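Local atomic coordinates of putative methyltransferase protein (PDB entry 5BP9), a protein that binds S-adenosyl-L-homocysteine and probably acts as an S-adenosylmethionine-dependent methyltransferase. Residues D48-G51 with A52-D56; S135-V138 with M139-G143; L244-D247 with F248-S252; E178-P181 with L182-R185. All coordinates share one frame; numbering follows the deposited sequence.

How the interactions relate
All four contacts are local ones, within a helix or at one of its ends. Interactions 1 and 2 lie on helices 49-60 and 133-142, which touch: Ile-54 CG2 is 3.6 Å from Val-138 CG1. Interactions 3 and 4 form a second pair on the opposite side of the chain's centre from the first; there Met-180 CE packs 3.5 Å from Leu-244 CD2. The centres of interactions 1 and 3 are about 29 Å apart. All touching residues of interaction 1 are buried, and Met-50 touches the bound ligands. The other three are partly buried, each with an outer side. Aspartate caps start the helices in interactions 1 and 3, interaction 2 ends its helix on glycine, and interaction 4 adds selenium-aromatic contacts.

Interaction 1. Residues D48-G51 with A52-D56; sequences DPMG and AAIAD
Asp-48 and Ala-52 open helix 49-60 with a backbone bond, Ala-52 N to Asp-48 O at 2.9 Å. Three more bonds of the same i to i+4 kind follow: Ala-53 N to Pro-49 O, Ile-54 N to Met-50 O, and Ala-55 N to Gly-51 O, the last at 2.8 Å. Asp-48 is also the N-cap. Asp-48 OD1 accepts from Gly-51 N at 3.0 Å, and the N-H comes from above the carboxylate plane, 52° out of it. The other oxygen, OD2, turns outward to Ser-132 OG. One carboxylate therefore ties the helix start to the loop before helix 133-142.

Between the two segments few side chains meet. Met-50, a selenomethionine, holds CG anti to its backbone N (chi1 -180°). The chain leaves the next turn, and Met-50 CG is the atom that meets Ile-54, 3.9 Å from Ile-54 CD1. Ile-54 CG1 lies 3.4 Å from Met-50 O. Ile-54 also touches Ser-135 and Val-138 of helix 133-142. The methyls of Ala-52 and Ala-53 rest near carbonyl oxygens of the first turn and touch Tyr-233 of strand 226-233.

Met-50 also touches both bound S-adenosyl-L-homocysteine and the bound polyether. The capped first turn thus places a ligand-pocket side chain, and the buried carboxylate has hydrogen-bond partners for both oxygens.

Interaction 2. Residues S135-V138 with M139-G143; sequences SVEV and MKLRG
Met-139, a selenomethionine, bonds back to the first segment: Met-139 N bonds to Ser-135 O at 2.9 Å. Its CG stands anti to the carbonyl carbon (chi1 -72°), and a bend at chi3 brings Met-139 CE back to Val-136 CG2, 3.9 Å away. Lys-140 N bonds to Val-136 O. The lysine chain runs beside Val-136 in the same direction, with Lys-140 CE 3.8 Å from Val-136 CG1. Its NZ goes on to Ala-147 O. Leu-141 N bonds to Glu-137 O. Leu-141 CD1 rests 3.9 Å from Glu-137 CG, while the glutamate's OE1 reaches His-59. Arg-142 N bonds to Val-138 O at 2.8 Å. Arg-142 CD packs 3.7 Å from Val-138 CG1, and NH1 is held by Ser-112 O. Gly-143 closes the helix in a Schellman motif. Its phi is positive, 102°, and Gly-143 N bonds to Lys-140 O at 3.1 Å.

Helix 133-142 is the crossover of a beta-alpha-beta unit between strands 125-130 and 147-149. Val-136 and Met-139 face those strands and touch Asp-130, which binds S-adenosyl-L-homocysteine. On another side Ser-135 and Val-138 meet Ile-54 of helix 49-60.

Interaction 3. Residues L244-D247 with F248-S252; sequences LYID and FQTLS
Asp-247 and Thr-250 meet by both side chain and backbone at the start of helix 248-257. The aspartate CG sits between its backbone N and carbonyl carbon (chi1 71°), which folds the carboxylate over the first turn. Its two oxygens divide the work. Asp-247 OD2 accepts from Thr-250 N at 2.9 Å, with the donor above the carboxylate plane, 46° out of it. Asp-247 OD1 accepts from Thr-250 OG1 at 2.6 Å on its syn side, and also bonds Tyr-223 OH. Threonine places OG1 anti to its carbonyl carbon (chi1 -59°), facing back to the cap. The two side chains cross at about a right angle.

The threonine methyl serves the apolar side: Thr-250 CG2 is 3.8 Å from Ile-246 CD1. Ile-246 is extended along CG1, and Ile-246 CD1 reaches the helix backbone, 3.6 Å from Leu-251 N. Leu-251 CB lies 4.0 Å from Ile-246 CD1. Leu-251 N bonds to Asp-247 O at 3.0 Å as the first regular helical turn. Leu-251 packs on strand 272-279, and Phe-248 on that strand and on 260-267.

This is an aspartate N-cap, doubled by a side-chain bond to Thr-250, where the short loop after strand 236-244 turns into a helix packed on the seven-stranded sheet.

Interaction 4. Residues E178-P181 with L182-R185; sequences ENMP and LFFR
Met-180, a selenomethionine, and Phe-184 make the tight side of this first turn of helix 180-190. Phe-184 N bonds to Met-180 O at 3.0 Å, and Asn-179 O accepts from Phe-183 N. The side chains of Met-180 and Phe-184 then run side by side in the same direction. The methionine chain bends at chi2 (-76°), which brings Met-180 SE 3.8 Å from Phe-184 CE2. The selenium approaches the ring obliquely, 4.9 Å from its centroid. Phe-183 makes a more distant contact of the same kind, with Met-180 SE 4.4 Å from Phe-183 CD2. The two phenylalanines also meet each other: Phe-183 CD2 sits over the centre of the Phe-184 ring, 3.8 Å above its plane. Met-180 and Phe-184 both touch helix 248-257, and Phe-184 meets the ring of Phe-260.

The outer side is built differently. Arg-185 N bonds to Pro-181 O at 2.9 Å. Its side chain then folds back at chi3, and the guanidinium lies with one face over the backbone of the turn. Pro-181 O and Leu-182 CA are both under that face, toward its rim. Arg-185 NH1 comes 3.6 Å from Pro-181 CB. Arg-185 is exposed, and Pro-181 and Leu-182 partly so. Asn-179 ND2 bonds Ile-174 O in the preceding loop.

The arrangement is an amphipathic helix start with proline in the first turn and a Met-aromatic cluster inward. Phe-183 lies about 4 Å, side chain to side chain, from Leu-152 of the S-adenosyl-L-homocysteine site.

Interaction 1. Residues D48-G51 with A52-D56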
loop_
_atom_site.group_PDB
_atom_site.type_symbol
_atom_site.label_atom_id
_atom_site.label_comp_id
_atom_site.label_asym_id
_atom_site.label_seq_id
_atom_site.Cartn_x
_atom_site.Cartn_y
_atom_site.Cartn_z
ATOM N N ASP A 48 3.434 -16.787 -2.559
ATOM C CA ASP A 48 3.675 -15.372 -2.875
ATOM C C ASP A 48 3.387 -15.127 -4.357
ATOM O O ASP A 48 4.314 -14.966 -5.184
ATOM C CB ASP A 48 5.115 -14.986 -2.527
ATOM C CG ASP A 48 5.437 -13.539 -2.850
ATOM O OD1 ASP A 48 4.492 -12.721 -3.111
ATOM O OD2 ASP A 48 6.649 -13.240 -2.872
ATOM N N PRO A 49 2.100 -15.093 -4.714
ATOM C CA PRO A 49 1.771 -14.970 -6.153
ATOM C C PRO A 49 2.195 -13.647 -6.800
ATOM O O PRO A 49 2.673 -13.665 -7.932
ATOM C CB PRO A 49 0.242 -15.111 -6.169
ATOM C CG PRO A 49 -0.171 -14.718 -4.765
ATOM C CD PRO A 49 0.891 -15.255 -3.880
HETATM N N MSE A 50 2.010 -12.514 -6.089
HETATM C CA MSE A 50 2.398 -11.227 -6.686
HETATM C C MSE A 50 3.910 -11.140 -6.837
HETATM O O MSE A 50 4.411 -10.694 -7.891
HETATM C CB MSE A 50 1.821 -10.058 -5.911
HETATM C CG MSE A 50 2.196 -8.711 -6.508
HETATM SE SE MSE A 50 1.394 -7.207 -5.533
HETATM C CE MSE A 50 -0.241 -7.019 -6.574
ATOM N N GLY A 51 4.655 -11.554 -5.817
ATOM C CA GLY A 51 6.113 -11.613 -5.924
ATOM C C GLY A 51 6.573 -12.505 -7.061
ATOM O O GLY A 51 7.506 -12.178 -7.804
ATOM N N ALA A 52 5.925 -13.657 -7.215
ATOM C CA ALA A 52 6.307 -14.576 -8.291
ATOM C C ALA A 52 6.075 -13.947 -9.669
ATOM O O ALA A 52 6.878 -14.152 -10.582
ATOM C CB ALA A 52 5.523 -15.855 -8.148
ATOM N N ALA A 53 4.972 -13.207 -9.826
ATOM C CA ALA A 53 4.690 -12.497 -11.083
ATOM C C ALA A 53 5.747 -11.456 -11.409
ATOM O O ALA A 53 6.268 -11.393 -12.550
ATOM C CB ALA A 53 3.339 -11.839 -11.029
ATOM N N ILE A 54 6.076 -10.668 -10.387
ATOM C CA ILE A 54 7.098 -9.624 -10.462
ATOM C C ILE A 54 8.448 -10.242 -10.815
ATOM O O ILE A 54 9.162 -9.700 -11.682
ATOM C CB ILE A 54 7.152 -8.811 -9.118
ATOM C CG1 ILE A 54 5.921 -7.899 -9.033
ATOM C CG2 ILE A 54 8.446 -7.982 -8.966
ATOM C CD1 ILE A 54 5.664 -7.297 -7.658
ATOM N N ALA A 55 8.806 -11.344 -10.158
ATOM C CA ALA A 55 10.089 -12.019 -10.426
ATOM C C ALA A 55 10.161 -12.602 -11.834
ATOM O O ALA A 55 11.184 -12.442 -12.524
ATOM C CB ALA A 55 10.357 -13.074 -9.366
ATOM N N ASP A 56 9.077 -13.206 -12.311
ATOM C CA ASP A 56 9.055 -13.679 -13.700
ATOM C C ASP A 56 9.314 -12.548 -14.682
ATOM O O ASP A 56 10.136 -12.684 -15.606
ATOM C CB ASP A 56 7.718 -14.329 -14.033
ATOM C CG ASP A 56 7.767 -15.808 -14.046
ATOM O OD1 ASP A 56 8.806 -16.416 -13.684
ATOM O OD2 ASP A 56 6.714 -16.367 -14.422
#

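Interaction 2. Residues S135-V138 with M139-G143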
loop_
_atom_site.group_PDB
_atom_site.type_symbol
_atom_site.label_atom_id
_atom_site.label_comp_id
_atom_site.label_asym_id
_atom_site.label_seq_id
_atom_site.Cartn_x
_atom_site.Cartn_y
_atom_site.Cartn_z
ATOM N N SER A 135 9.331 -10.066 -4.112
ATOM C CA SER A 135 9.305 -8.641 -4.399
ATOM C C SER A 135 10.567 -7.967 -3.885
ATOM O O SER A 135 11.170 -7.168 -4.598
ATOM C CB SER A 135 8.065 -7.988 -3.813
ATOM O OG SER A 135 6.875 -8.530 -4.380
ATOM N N VAL A 136 10.970 -8.304 -2.667
ATOM C CA VAL A 136 12.204 -7.757 -2.100
ATOM C C VAL A 136 13.438 -8.164 -2.919
ATOM O O VAL A 136 14.322 -7.309 -3.172
ATOM C CB VAL A 136 12.320 -8.096 -0.599
ATOM C CG1 VAL A 136 13.696 -7.752 -0.035
ATOM C CG2 VAL A 136 11.203 -7.407 0.188
ATOM N N GLU A 137 13.465 -9.421 -3.392
ATOM C CA GLU A 137 14.531 -9.898 -4.299
ATOM C C GLU A 137 14.653 -8.988 -5.492
ATOM O O GLU A 137 15.732 -8.514 -5.812
ATOM C CB GLU A 137 14.228 -11.327 -4.824
ATOM C CG GLU A 137 14.962 -11.765 -6.104
ATOM C CD GLU A 137 14.652 -13.200 -6.513
ATOM O OE1 GLU A 137 14.388 -13.410 -7.723
ATOM O OE2 GLU A 137 14.670 -14.083 -5.613
ATOM N N VAL A 138 13.533 -8.774 -6.165
ATOM C CA VAL A 138 13.495 -7.949 -7.358
ATOM C C VAL A 138 13.919 -6.524 -7.082
ATOM O O VAL A 138 14.716 -5.972 -7.839
ATOM C CB VAL A 138 12.118 -8.028 -8.058
ATOM C CG1 VAL A 138 11.936 -6.952 -9.144
ATOM C CG2 VAL A 138 11.943 -9.428 -8.640
HETATM N N MSE A 139 13.398 -5.924 -6.015
HETATM C CA MSE A 139 13.816 -4.588 -5.637
HETATM C C MSE A 139 15.318 -4.493 -5.516
HETATM O O MSE A 139 15.919 -3.528 -6.014
HETATM C CB MSE A 139 13.198 -4.106 -4.309
HETATM C CG MSE A 139 11.726 -3.812 -4.529
HETATM SE SE MSE A 139 11.017 -2.741 -3.056
HETATM C CE MSE A 139 10.368 -4.272 -2.041
ATOM N N LYS A 140 15.936 -5.465 -4.845
ATOM C CA LYS A 140 17.392 -5.407 -4.660
ATOM C C LYS A 140 18.127 -5.470 -5.990
ATOM O O LYS A 140 19.057 -4.678 -6.269
ATOM C CB LYS A 140 17.850 -6.513 -3.718
ATOM C CG LYS A 140 17.397 -6.346 -2.283
ATOM C CD LYS A 140 17.845 -7.493 -1.411
ATOM C CE LYS A 140 17.491 -7.345 0.054
ATOM N NZ LYS A 140 18.132 -6.182 0.717
ATOM N N LEU A 141 17.693 -6.375 -6.833
ATOM C CA LEU A 141 18.326 -6.565 -8.139
ATOM C C LEU A 141 18.114 -5.399 -9.089
ATOM O O LEU A 141 18.992 -5.124 -9.936
ATOM C CB LEU A 141 17.896 -7.910 -8.750
ATOM C CG LEU A 141 18.253 -9.165 -7.946
ATOM C CD1 LEU A 141 17.660 -10.410 -8.596
ATOM C CD2 LEU A 141 19.756 -9.316 -7.777
ATOM N N ARG A 142 17.012 -4.670 -8.913
ATOM C CA ARG A 142 16.742 -3.433 -9.688
ATOM C C ARG A 142 17.507 -2.204 -9.199
ATOM O O ARG A 142 17.487 -1.144 -9.855
ATOM C CB ARG A 142 15.260 -3.098 -9.703
ATOM C CG ARG A 142 14.421 -4.106 -10.442
ATOM C CD ARG A 142 12.958 -3.674 -10.459
ATOM N NE ARG A 142 12.718 -2.656 -11.477
ATOM C CZ ARG A 142 11.659 -1.852 -11.550
ATOM N NH1 ARG A 142 10.692 -1.878 -10.643
ATOM N NH2 ARG A 142 11.575 -0.987 -12.557
ATOM N N GLY A 143 18.149 -2.309 -8.038
ATOM C CA GLY A 143 18.975 -1.246 -7.502
ATOM C C GLY A 143 18.349 -0.408 -6.406
ATOM O O GLY A 143 18.828 0.716 -6.138
#

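Interaction 3. Residues L244-D247 with F248-S252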
loop_
_atom_site.group_PDB
_atom_site.type_symbol
_atom_site.label_atom_id
_atom_site.label_comp_id
_atom_site.label_asym_id
_atom_site.label_seq_id
_atom_site.Cartn_x
_atom_site.Cartn_y
_atom_site.Cartn_z
ATOM N N LEU A 244 -8.376 -2.960 2.962
ATOM C CA LEU A 244 -9.259 -1.852 3.297
ATOM C C LEU A 244 -9.208 -0.740 2.264
ATOM O O LEU A 244 -8.131 -0.203 1.943
ATOM C CB LEU A 244 -8.855 -1.263 4.643
ATOM C CG LEU A 244 -9.665 -0.056 5.160
ATOM C CD1 LEU A 244 -11.104 -0.424 5.490
ATOM C CD2 LEU A 244 -8.959 0.538 6.371
ATOM N N TYR A 245 -10.381 -0.380 1.752
ATOM C CA TYR A 245 -10.597 0.900 1.063
ATOM C C TYR A 245 -11.351 1.790 2.034
ATOM O O TYR A 245 -12.188 1.307 2.772
ATOM C CB TYR A 245 -11.426 0.710 -0.219
ATOM C CG TYR A 245 -10.743 -0.136 -1.258
ATOM C CD1 TYR A 245 -10.721 -1.522 -1.135
ATOM C CD2 TYR A 245 -10.123 0.437 -2.344
ATOM C CE1 TYR A 245 -10.071 -2.313 -2.063
ATOM C CE2 TYR A 245 -9.472 -0.349 -3.292
ATOM C CZ TYR A 245 -9.447 -1.724 -3.146
ATOM O OH TYR A 245 -8.793 -2.521 -4.079
ATOM N N ILE A 246 -11.025 3.073 2.069
ATOM C CA ILE A 246 -11.627 3.942 3.069
ATOM C C ILE A 246 -11.891 5.309 2.448
ATOM O O ILE A 246 -11.020 5.910 1.794
ATOM C CB ILE A 246 -10.752 4.010 4.344
ATOM C CG1 ILE A 246 -11.472 4.741 5.482
ATOM C CG2 ILE A 246 -9.390 4.649 4.057
ATOM C CD1 ILE A 246 -10.783 4.600 6.817
ATOM N N ASP A 247 -13.119 5.781 2.623
ATOM C CA ASP A 247 -13.470 7.152 2.184
ATOM C C ASP A 247 -12.844 8.193 3.097
ATOM O O ASP A 247 -12.520 7.893 4.263
ATOM C CB ASP A 247 -15.004 7.304 2.118
ATOM C CG ASP A 247 -15.638 7.336 3.472
ATOM O OD1 ASP A 247 -15.967 6.275 4.001
ATOM O OD2 ASP A 247 -15.748 8.433 4.056
ATOM N N PHE A 248 -12.679 9.419 2.582
ATOM C CA PHE A 248 -11.949 10.439 3.341
ATOM C C PHE A 248 -12.604 10.776 4.695
ATOM O O PHE A 248 -11.896 10.971 5.697
ATOM C CB PHE A 248 -11.747 11.743 2.536
ATOM C CG PHE A 248 -11.005 12.797 3.325
ATOM C CD1 PHE A 248 -9.627 12.718 3.474
ATOM C CD2 PHE A 248 -11.685 13.787 4.015
ATOM C CE1 PHE A 248 -8.940 13.645 4.231
ATOM C CE2 PHE A 248 -11.008 14.707 4.781
ATOM C CZ PHE A 248 -9.639 14.638 4.895
ATOM N N GLN A 249 -13.937 10.852 4.750
ATOM C CA GLN A 249 -14.577 11.223 6.015
ATOM C C GLN A 249 -14.362 10.143 7.068
ATOM O O GLN A 249 -14.124 10.440 8.254
ATOM C CB GLN A 249 -16.070 11.531 5.879
ATOM C CG GLN A 249 -16.357 12.793 5.091
ATOM C CD GLN A 249 -16.070 12.618 3.612
ATOM O OE1 GLN A 249 -16.490 11.631 3.013
ATOM N NE2 GLN A 249 -15.318 13.537 3.028
ATOM N N THR A 250 -14.445 8.875 6.638
ATOM C CA THR A 250 -14.194 7.783 7.574
ATOM C C THR A 250 -12.725 7.829 8.054
ATOM O O THR A 250 -12.445 7.659 9.240
ATOM C CB THR A 250 -14.588 6.416 6.967
ATOM O OG1 THR A 250 -15.976 6.450 6.621
ATOM C CG2 THR A 250 -14.359 5.257 7.969
ATOM N N LEU A 251 -11.806 8.064 7.123
ATOM C CA LEU A 251 -10.387 8.164 7.467
ATOM C C LEU A 251 -10.142 9.294 8.469
ATOM O O LEU A 251 -9.445 9.106 9.469
ATOM C CB LEU A 251 -9.532 8.365 6.226
ATOM C CG LEU A 251 -8.036 8.579 6.439
ATOM C CD1 LEU A 251 -7.386 7.337 7.034
ATOM C CD2 LEU A 251 -7.362 8.893 5.130
ATOM N N SER A 252 -10.739 10.457 8.201
ATOM C CA SER A 252 -10.595 11.604 9.088
ATOM C C SER A 252 -11.095 11.310 10.514
ATOM O O SER A 252 -10.433 11.698 11.515
ATOM C CB SER A 252 -11.326 12.808 8.492
ATOM O OG SER A 252 -11.101 13.955 9.276
#

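Interaction 4. Residues E178-P181 with L182-R185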
loop_
_atom_site.group_PDB
_atom_site.type_symbol
_atom_site.label_atom_id
_atom_site.label_comp_id
_atom_site.label_asym_id
_atom_site.label_seq_id
_atom_site.Cartn_x
_atom_site.Cartn_y
_atom_site.Cartn_z
ATOM N N GLU A 178 -11.121 -2.031 12.568
ATOM C CA GLU A 178 -10.697 -2.389 13.948
ATOM C C GLU A 178 -9.178 -2.351 14.147
ATOM O O GLU A 178 -8.689 -2.365 15.283
ATOM C CB GLU A 178 -11.280 -3.741 14.390
ATOM C CG GLU A 178 -10.748 -4.941 13.629
ATOM C CD GLU A 178 -11.325 -6.269 14.076
ATOM O OE1 GLU A 178 -11.839 -6.382 15.222
ATOM O OE2 GLU A 178 -11.227 -7.208 13.270
ATOM N N ASN A 179 -8.419 -2.323 13.046
ATOM C CA ASN A 179 -6.957 -2.148 13.115
ATOM C C ASN A 179 -6.477 -0.702 13.099
ATOM O O ASN A 179 -5.281 -0.461 13.127
ATOM C CB ASN A 179 -6.305 -2.908 11.978
ATOM C CG ASN A 179 -6.420 -4.400 12.152
ATOM O OD1 ASN A 179 -6.605 -4.901 13.278
ATOM N ND2 ASN A 179 -6.290 -5.128 11.057
HETATM N N MSE A 180 -7.400 0.264 13.065
HETATM C CA MSE A 180 -6.984 1.667 13.069
HETATM C C MSE A 180 -6.164 2.063 14.291
HETATM O O MSE A 180 -5.141 2.741 14.124
HETATM C CB MSE A 180 -8.155 2.630 12.849
HETATM C CG MSE A 180 -8.645 2.587 11.411
HETATM SE SE MSE A 180 -7.364 3.584 10.285
HETATM C CE MSE A 180 -8.201 3.033 8.691
ATOM N N PRO A 181 -6.554 1.654 15.514
ATOM C CA PRO A 181 -5.718 2.025 16.671
ATOM C C PRO A 181 -4.276 1.465 16.565
ATOM O O PRO A 181 -3.312 2.198 16.812
ATOM C CB PRO A 181 -6.516 1.490 17.869
ATOM C CG PRO A 181 -7.941 1.480 17.385
ATOM C CD PRO A 181 -7.843 1.070 15.950
ATOM N N LEU A 182 -4.127 0.198 16.168
ATOM C CA LEU A 182 -2.801 -0.403 15.980
ATOM C C LEU A 182 -2.011 0.372 14.949
ATOM O O LEU A 182 -0.830 0.657 15.145
ATOM C CB LEU A 182 -2.936 -1.863 15.528
ATOM C CG LEU A 182 -1.653 -2.631 15.188
ATOM C CD1 LEU A 182 -0.911 -3.042 16.452
ATOM C CD2 LEU A 182 -1.984 -3.846 14.334
ATOM N N PHE A 183 -2.675 0.703 13.838
ATOM C CA PHE A 183 -2.014 1.452 12.778
ATOM C C PHE A 183 -1.458 2.790 13.295
ATOM O O PHE A 183 -0.288 3.110 13.070
ATOM C CB PHE A 183 -2.993 1.663 11.613
ATOM C CG PHE A 183 -2.468 2.601 10.566
ATOM C CD1 PHE A 183 -1.386 2.228 9.779
ATOM C CD2 PHE A 183 -2.998 3.860 10.411
ATOM C CE1 PHE A 183 -0.853 3.111 8.853
ATOM C CE2 PHE A 183 -2.497 4.735 9.450
ATOM C CZ PHE A 183 -1.402 4.378 8.685
ATOM N N PHE A 184 -2.303 3.580 13.972
ATOM C CA PHE A 184 -1.865 4.880 14.440
ATOM C C PHE A 184 -0.826 4.788 15.555
ATOM O O PHE A 184 0.066 5.627 15.633
ATOM C CB PHE A 184 -3.057 5.756 14.808
ATOM C CG PHE A 184 -3.774 6.289 13.588
ATOM C CD1 PHE A 184 -3.104 7.155 12.721
ATOM C CD2 PHE A 184 -5.077 5.931 13.277
ATOM C CE1 PHE A 184 -3.725 7.647 11.572
ATOM C CE2 PHE A 184 -5.708 6.453 12.160
ATOM C CZ PHE A 184 -5.032 7.291 11.285
ATOM N N ARG A 185 -0.893 3.738 16.377
ATOM C CA ARG A 185 0.180 3.491 17.353
ATOM C C ARG A 185 1.510 3.252 16.661
ATOM O O ARG A 185 2.530 3.790 17.090
ATOM C CB ARG A 185 -0.123 2.326 18.284
ATOM C CG ARG A 185 -1.154 2.645 19.344
ATOM C CD ARG A 185 -1.176 1.589 20.443
ATOM N NE ARG A 185 -1.628 0.261 20.005
ATOM C CZ ARG A 185 -2.896 -0.147 19.892
ATOM N NH1 ARG A 185 -3.912 0.664 20.138
ATOM N NH2 ARG A 185 -3.150 -1.398 19.513
#